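Local coordinates for protein endoglucanase A (PDB 3IK2) that probably hydrolyses internal beta-1,4-glucosidic bonds of cellulose and related glucans, as a secreted endoglucanase of glycoside hydrolase family 44, at residues H192-K204 against D234-G246. Sequence-based numbering, arbitrary orientation.
Sequences HPDKTKCSEVLDK and DFNSSPDWSSVKG. With ACT (acetate ion), chain J.
Val201 meets the ring of Phe235 in an off-centre CH-pi contact: Val201 CG1 lies 4.1 Å from the ring centroid, while Val201 CB stands 3.6 Å from Phe235 CZ. At the edge of this ring, in its plane, sits Ser238 OG, and Phe251 of helix 251-266 stacks on Phe235 as well. In the TIM barrel this joins the start of helix 198-215, which runs between strands 174-177 and 220-226, to the connection leading from strand 220-226 into helix 251-266; the polar heart of the contact is a helix N-terminus bound by a carboxylate from the other segment. The Trp241 ring is held between Lys245 CB on one face and Asp234 CA on the opposite one, both offset toward the rim. Between the two aromatics comes Cys198, its SG oblique to both rings and 3.7 Å from Trp241 CE3.

With Lys197 at the N-cap position, Cys198 N reaches Asp240 OD1 at 2.7 Å and Ser199 N reaches Asp240 OD2 at 3.0 Å, each bond using a syn lone pair and bending little (158° and 164°). With chi1 at 69°, CG of Asp240 lies between its own backbone N and carbonyl carbon, which brings the carboxylate up to the helix start. The two bonds hold the carboxylate against rotation, and the helix end would be expected to stabilise its negative charge.

Farther out, Pro239 CD packs 3.7 Å from Lys195 CB, and the extended lysine chain carries NZ to a water that donates to Asn236 O. A second water bridges the backbones, donating to Phe235 O and to Thr196 O, its oxygen 2.9 Å from the latter.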
loop_
_atom_site.group_PDB
_atom_site.type_symbol
_atom_site.label_atom_id
_atom_site.label_comp_id
_atom_site.label_asym_id
_atom_site.label_seq_id
_atom_site.Cartn_x
_atom_site.Cartn_y
_atom_site.Cartn_z
ATOM N N HIS A 192 7.851 0.341 -24.055
ATOM C CA HIS A 192 7.990 1.782 -23.945
ATOM C C HIS A 192 9.483 2.196 -23.867
ATOM O O HIS A 192 9.928 2.664 -22.805
ATOM C CB HIS A 192 7.213 2.285 -22.707
ATOM C CG HIS A 192 7.034 3.770 -22.650
ATOM N ND1 HIS A 192 8.083 4.637 -22.401
ATOM C CD2 HIS A 192 5.927 4.545 -22.790
ATOM C CE1 HIS A 192 7.625 5.880 -22.380
ATOM N NE2 HIS A 192 6.323 5.853 -22.629
ATOM N N PRO A 193 10.244 2.038 -24.987
ATOM C CA PRO A 193 11.689 2.313 -25.055
ATOM C C PRO A 193 12.114 3.701 -24.521
ATOM O O PRO A 193 13.184 3.832 -23.921
ATOM C CB PRO A 193 12.008 2.216 -26.580
ATOM C CG PRO A 193 10.743 2.183 -27.276
ATOM C CD PRO A 193 9.757 1.554 -26.295
ATOM N N ASP A 194 11.289 4.709 -24.755
ATOM C CA ASP A 194 11.632 6.079 -24.410
ATOM C C ASP A 194 11.305 6.459 -22.967
ATOM O O ASP A 194 10.398 5.922 -22.353
ATOM C CB ASP A 194 10.923 7.064 -25.336
ATOM C CG ASP A 194 11.311 6.901 -26.817
ATOM O OD1 ASP A 194 12.353 6.307 -27.170
ATOM O OD2 ASP A 194 10.536 7.400 -27.645
ATOM N N LYS A 195 12.043 7.423 -22.437
ATOM C CA LYS A 195 11.702 8.008 -21.143
ATOM C C LYS A 195 10.256 8.529 -21.129
ATOM O O LYS A 195 9.763 9.074 -22.111
ATOM C CB LYS A 195 12.728 9.091 -20.774
ATOM C CG LYS A 195 14.055 8.482 -20.234
ATOM C CD LYS A 195 14.972 9.551 -19.615
ATOM C CE LYS A 195 15.908 8.945 -18.536
ATOM N NZ LYS A 195 16.915 9.916 -17.882
ATOM N N THR A 196 9.563 8.317 -20.024
ATOM C CA THR A 196 8.201 8.808 -19.864
ATOM C C THR A 196 8.210 10.301 -19.523
ATOM O O THR A 196 8.879 10.737 -18.610
ATOM C CB THR A 196 7.477 8.041 -18.742
ATOM O OG1 THR A 196 7.730 6.627 -18.886
ATOM C CG2 THR A 196 5.992 8.356 -18.746
ATOM N N LYS A 197 7.451 11.084 -20.265
ATOM C CA LYS A 197 7.391 12.500 -20.011
ATOM C C LYS A 197 6.397 12.791 -18.889
ATOM O O LYS A 197 5.453 12.029 -18.657
ATOM C CB LYS A 197 6.986 13.240 -21.274
ATOM C CG LYS A 197 8.069 13.321 -22.321
ATOM C CD LYS A 197 7.489 14.057 -23.538
ATOM C CE LYS A 197 8.536 14.409 -24.562
ATOM N NZ LYS A 197 9.036 13.173 -25.217
ATOM N N CYS A 198 6.656 13.885 -18.174
ATOM C CA CYS A 198 5.717 14.410 -17.194
ATOM C C CYS A 198 4.388 14.667 -17.874
ATOM O O CYS A 198 3.347 14.262 -17.375
ATOM C CB CYS A 198 6.255 15.705 -16.555
ATOM S SG CYS A 198 7.760 15.439 -15.678
ATOM N N SER A 199 4.426 15.303 -19.039
ATOM C CA SER A 199 3.181 15.561 -19.796
ATOM C C SER A 199 2.481 14.259 -20.261
ATOM O O SER A 199 1.239 14.184 -20.284
ATOM C CB SER A 199 3.466 16.452 -21.006
ATOM O OG SER A 199 4.199 15.727 -21.971
ATOM N N GLU A 200 3.277 13.251 -20.622
ATOM C CA GLU A 200 2.740 11.956 -21.020
ATOM C C GLU A 200 1.996 11.257 -19.863
ATOM O O GLU A 200 0.841 10.845 -20.012
ATOM C CB GLU A 200 3.850 11.060 -21.585
ATOM C CG GLU A 200 3.420 9.592 -21.746
ATOM C CD GLU A 200 4.555 8.662 -22.206
ATOM O OE1 GLU A 200 5.722 9.101 -22.242
ATOM O OE2 GLU A 200 4.269 7.487 -22.518
ATOM N N VAL A 201 2.649 11.149 -18.706
ATOM C CA VAL A 201 2.005 10.524 -17.538
ATOM C C VAL A 201 0.692 11.225 -17.123
ATOM O O VAL A 201 -0.317 10.560 -16.830
ATOM C CB VAL A 201 2.963 10.356 -16.317
ATOM C CG1 VAL A 201 3.216 11.641 -15.606
ATOM C CG2 VAL A 201 2.385 9.339 -15.324
ATOM N N LEU A 202 0.730 12.556 -17.078
ATOM C CA LEU A 202 -0.432 13.375 -16.765
ATOM C C LEU A 202 -1.591 13.047 -17.732
ATOM O O LEU A 202 -2.711 12.800 -17.310
ATOM C CB LEU A 202 -0.050 14.862 -16.876
ATOM C CG LEU A 202 -1.163 15.905 -16.786
ATOM C CD1 LEU A 202 -1.905 15.832 -15.425
ATOM C CD2 LEU A 202 -0.627 17.325 -17.055
ATOM N N ASP A 203 -1.276 13.043 -19.027
ATOM C CA ASP A 203 -2.258 12.829 -20.096
ATOM C C ASP A 203 -2.854 11.422 -20.050
ATOM O O ASP A 203 -4.073 11.256 -20.108
ATOM C CB ASP A 203 -1.604 13.101 -21.460
ATOM C CG ASP A 203 -2.463 12.649 -22.622
ATOM O OD1 ASP A 203 -1.996 11.804 -23.413
ATOM O OD2 ASP A 203 -3.609 13.130 -22.752
ATOM N N LYS A 204 -1.990 10.423 -19.921
ATOM C CA LYS A 204 -2.438 9.030 -19.840
ATOM C C LYS A 204 -3.222 8.748 -18.571
ATOM O O LYS A 204 -4.273 8.120 -18.615
ATOM C CB LYS A 204 -1.247 8.087 -19.953
ATOM C CG LYS A 204 -0.898 7.749 -21.399
ATOM C CD LYS A 204 0.421 7.019 -21.461
ATOM C CE LYS A 204 0.656 6.444 -22.864
ATOM N NZ LYS A 204 1.907 5.646 -22.885
ATOM N N ASP A 234 11.524 14.402 -9.380
ATOM C CA ASP A 234 11.594 14.966 -10.723
ATOM C C ASP A 234 11.158 13.962 -11.787
ATOM O O ASP A 234 11.598 14.008 -12.940
ATOM C CB ASP A 234 12.999 15.540 -10.996
ATOM C CG ASP A 234 14.119 14.514 -10.874
ATOM O OD1 ASP A 234 15.285 14.901 -11.060
ATOM O OD2 ASP A 234 13.878 13.325 -10.583
ATOM N N PHE A 235 10.230 13.085 -11.388
ATOM C CA PHE A 235 9.720 11.991 -12.243
ATOM C C PHE A 235 10.856 11.179 -12.871
ATOM O O PHE A 235 10.838 10.866 -14.078
ATOM C CB PHE A 235 8.705 12.508 -13.269
ATOM C CG PHE A 235 7.784 11.429 -13.830
ATOM C CD1 PHE A 235 7.126 10.530 -12.982
ATOM C CD2 PHE A 235 7.590 11.317 -15.199
ATOM C CE1 PHE A 235 6.252 9.543 -13.496
ATOM C CE2 PHE A 235 6.740 10.320 -15.728
ATOM C CZ PHE A 235 6.083 9.432 -14.876
ATOM N N ASN A 236 11.839 10.836 -12.022
ATOM C CA ASN A 236 13.006 10.018 -12.394
ATOM C C ASN A 236 13.829 10.670 -13.538
ATOM O O ASN A 236 14.032 10.071 -14.615
ATOM C CB ASN A 236 12.538 8.595 -12.763
ATOM C CG ASN A 236 13.671 7.571 -12.762
ATOM O OD1 ASN A 236 14.642 7.710 -12.029
ATOM N ND2 ASN A 236 13.530 6.520 -13.566
ATOM N N SER A 237 14.270 11.906 -13.298
ATOM C CA SER A 237 14.957 12.733 -14.294
ATOM C C SER A 237 14.241 12.747 -15.652
ATOM O O SER A 237 14.821 12.472 -16.702
ATOM C CB SER A 237 16.423 12.329 -14.454
ATOM O OG SER A 237 16.946 11.891 -13.228
ATOM N N SER A 238 12.958 13.073 -15.609
ATOM C CA SER A 238 12.161 13.161 -16.811
ATOM C C SER A 238 12.734 14.239 -17.737
ATOM O O SER A 238 13.087 15.330 -17.264
ATOM C CB SER A 238 10.718 13.458 -16.431
ATOM O OG SER A 238 9.872 13.346 -17.553
ATOM N N PRO A 239 12.858 13.935 -19.055
ATOM C CA PRO A 239 13.412 14.917 -19.986
ATOM C C PRO A 239 12.645 16.246 -20.026
ATOM O O PRO A 239 13.265 17.276 -20.272
ATOM C CB PRO A 239 13.364 14.194 -21.350
ATOM C CG PRO A 239 12.422 13.021 -21.147
ATOM C CD PRO A 239 12.554 12.651 -19.720
ATOM N N ASP A 240 11.328 16.238 -19.789
ATOM C CA ASP A 240 10.564 17.484 -19.803
ATOM C C ASP A 240 10.384 18.157 -18.420
ATOM O O ASP A 240 9.743 19.194 -18.328
ATOM C CB ASP A 240 9.202 17.292 -20.492
ATOM C CG ASP A 240 8.237 16.416 -19.682
ATOM O OD1 ASP A 240 8.670 15.499 -19.001
ATOM O OD2 ASP A 240 7.022 16.622 -19.761
ATOM N N TRP A 241 10.964 17.581 -17.363
ATOM C CA TRP A 241 10.741 18.116 -16.012
ATOM C C TRP A 241 11.180 19.591 -15.861
ATOM O O TRP A 241 10.417 20.413 -15.352
ATOM C CB TRP A 241 11.316 17.214 -14.913
ATOM C CG TRP A 241 11.190 17.833 -13.556
ATOM C CD1 TRP A 241 12.223 18.195 -12.710
ATOM C CD2 TRP A 241 9.972 18.194 -12.875
ATOM N NE1 TRP A 241 11.707 18.744 -11.559
ATOM C CE2 TRP A 241 10.339 18.749 -11.628
ATOM C CE3 TRP A 241 8.603 18.110 -13.207
ATOM C CZ2 TRP A 241 9.393 19.223 -10.704
ATOM C CZ3 TRP A 241 7.668 18.589 -12.299
ATOM C CH2 TRP A 241 8.075 19.134 -11.053
ATOM N N SER A 242 12.380 19.918 -16.343
ATOM C CA SER A 242 12.885 21.301 -16.315
ATOM C C SER A 242 11.926 22.331 -16.878
ATOM O O SER A 242 11.719 23.375 -16.286
ATOM C CB SER A 242 14.231 21.413 -17.038
ATOM O OG SER A 242 15.252 21.068 -16.112
ATOM N N SER A 243 11.334 22.023 -18.023
ATOM C CA SER A 243 10.382 22.926 -18.655
ATOM C C SER A 243 8.969 22.981 -18.038
ATOM O O SER A 243 8.192 23.897 -18.349
ATOM C CB SER A 243 10.297 22.608 -20.141
ATOM O OG SER A 243 9.765 21.323 -20.348
ATOM N N VAL A 244 8.599 22.022 -17.196
ATOM C CA VAL A 244 7.267 22.069 -16.602
ATOM C C VAL A 244 7.351 22.361 -15.091
ATOM O O VAL A 244 6.336 22.564 -14.436
ATOM C CB VAL A 244 6.387 20.775 -16.901
ATOM C CG1 VAL A 244 6.357 20.476 -18.389
ATOM C CG2 VAL A 244 6.869 19.553 -16.120
ATOM N N LYS A 245 8.567 22.382 -14.556
ATOM C CA LYS A 245 8.784 22.570 -13.132
ATOM C C LYS A 245 8.237 23.913 -12.671
ATOM O O LYS A 245 7.491 23.967 -11.713
ATOM C CB LYS A 245 10.272 22.439 -12.795
ATOM C CG LYS A 245 10.610 22.644 -11.342
ATOM C CD LYS A 245 12.128 22.597 -11.062
ATOM C CE LYS A 245 12.425 23.251 -9.680
ATOM N NZ LYS A 245 11.994 22.392 -8.542
ATOM N N GLY A 246 8.595 25.009 -13.335
ATOM C CA GLY A 246 8.221 26.330 -12.817
ATOM C C GLY A 246 8.590 26.454 -11.349
ATOM O O GLY A 246 9.706 26.100 -10.945
HETATM C C ACT J . 14.375 8.886 -24.559
HETATM O O ACT J . 14.066 8.078 -23.671
HETATM O OXT ACT J . 15.315 8.496 -25.284
HETATM C CH3 ACT J . 13.664 10.203 -24.727
HETATM O O HOH W 1 16.735 8.667 -15.454
HETATM O O HOH W 2 10.899 9.742 -16.797
HETATM O O HOH W 3 6.019 18.529 -21.519
#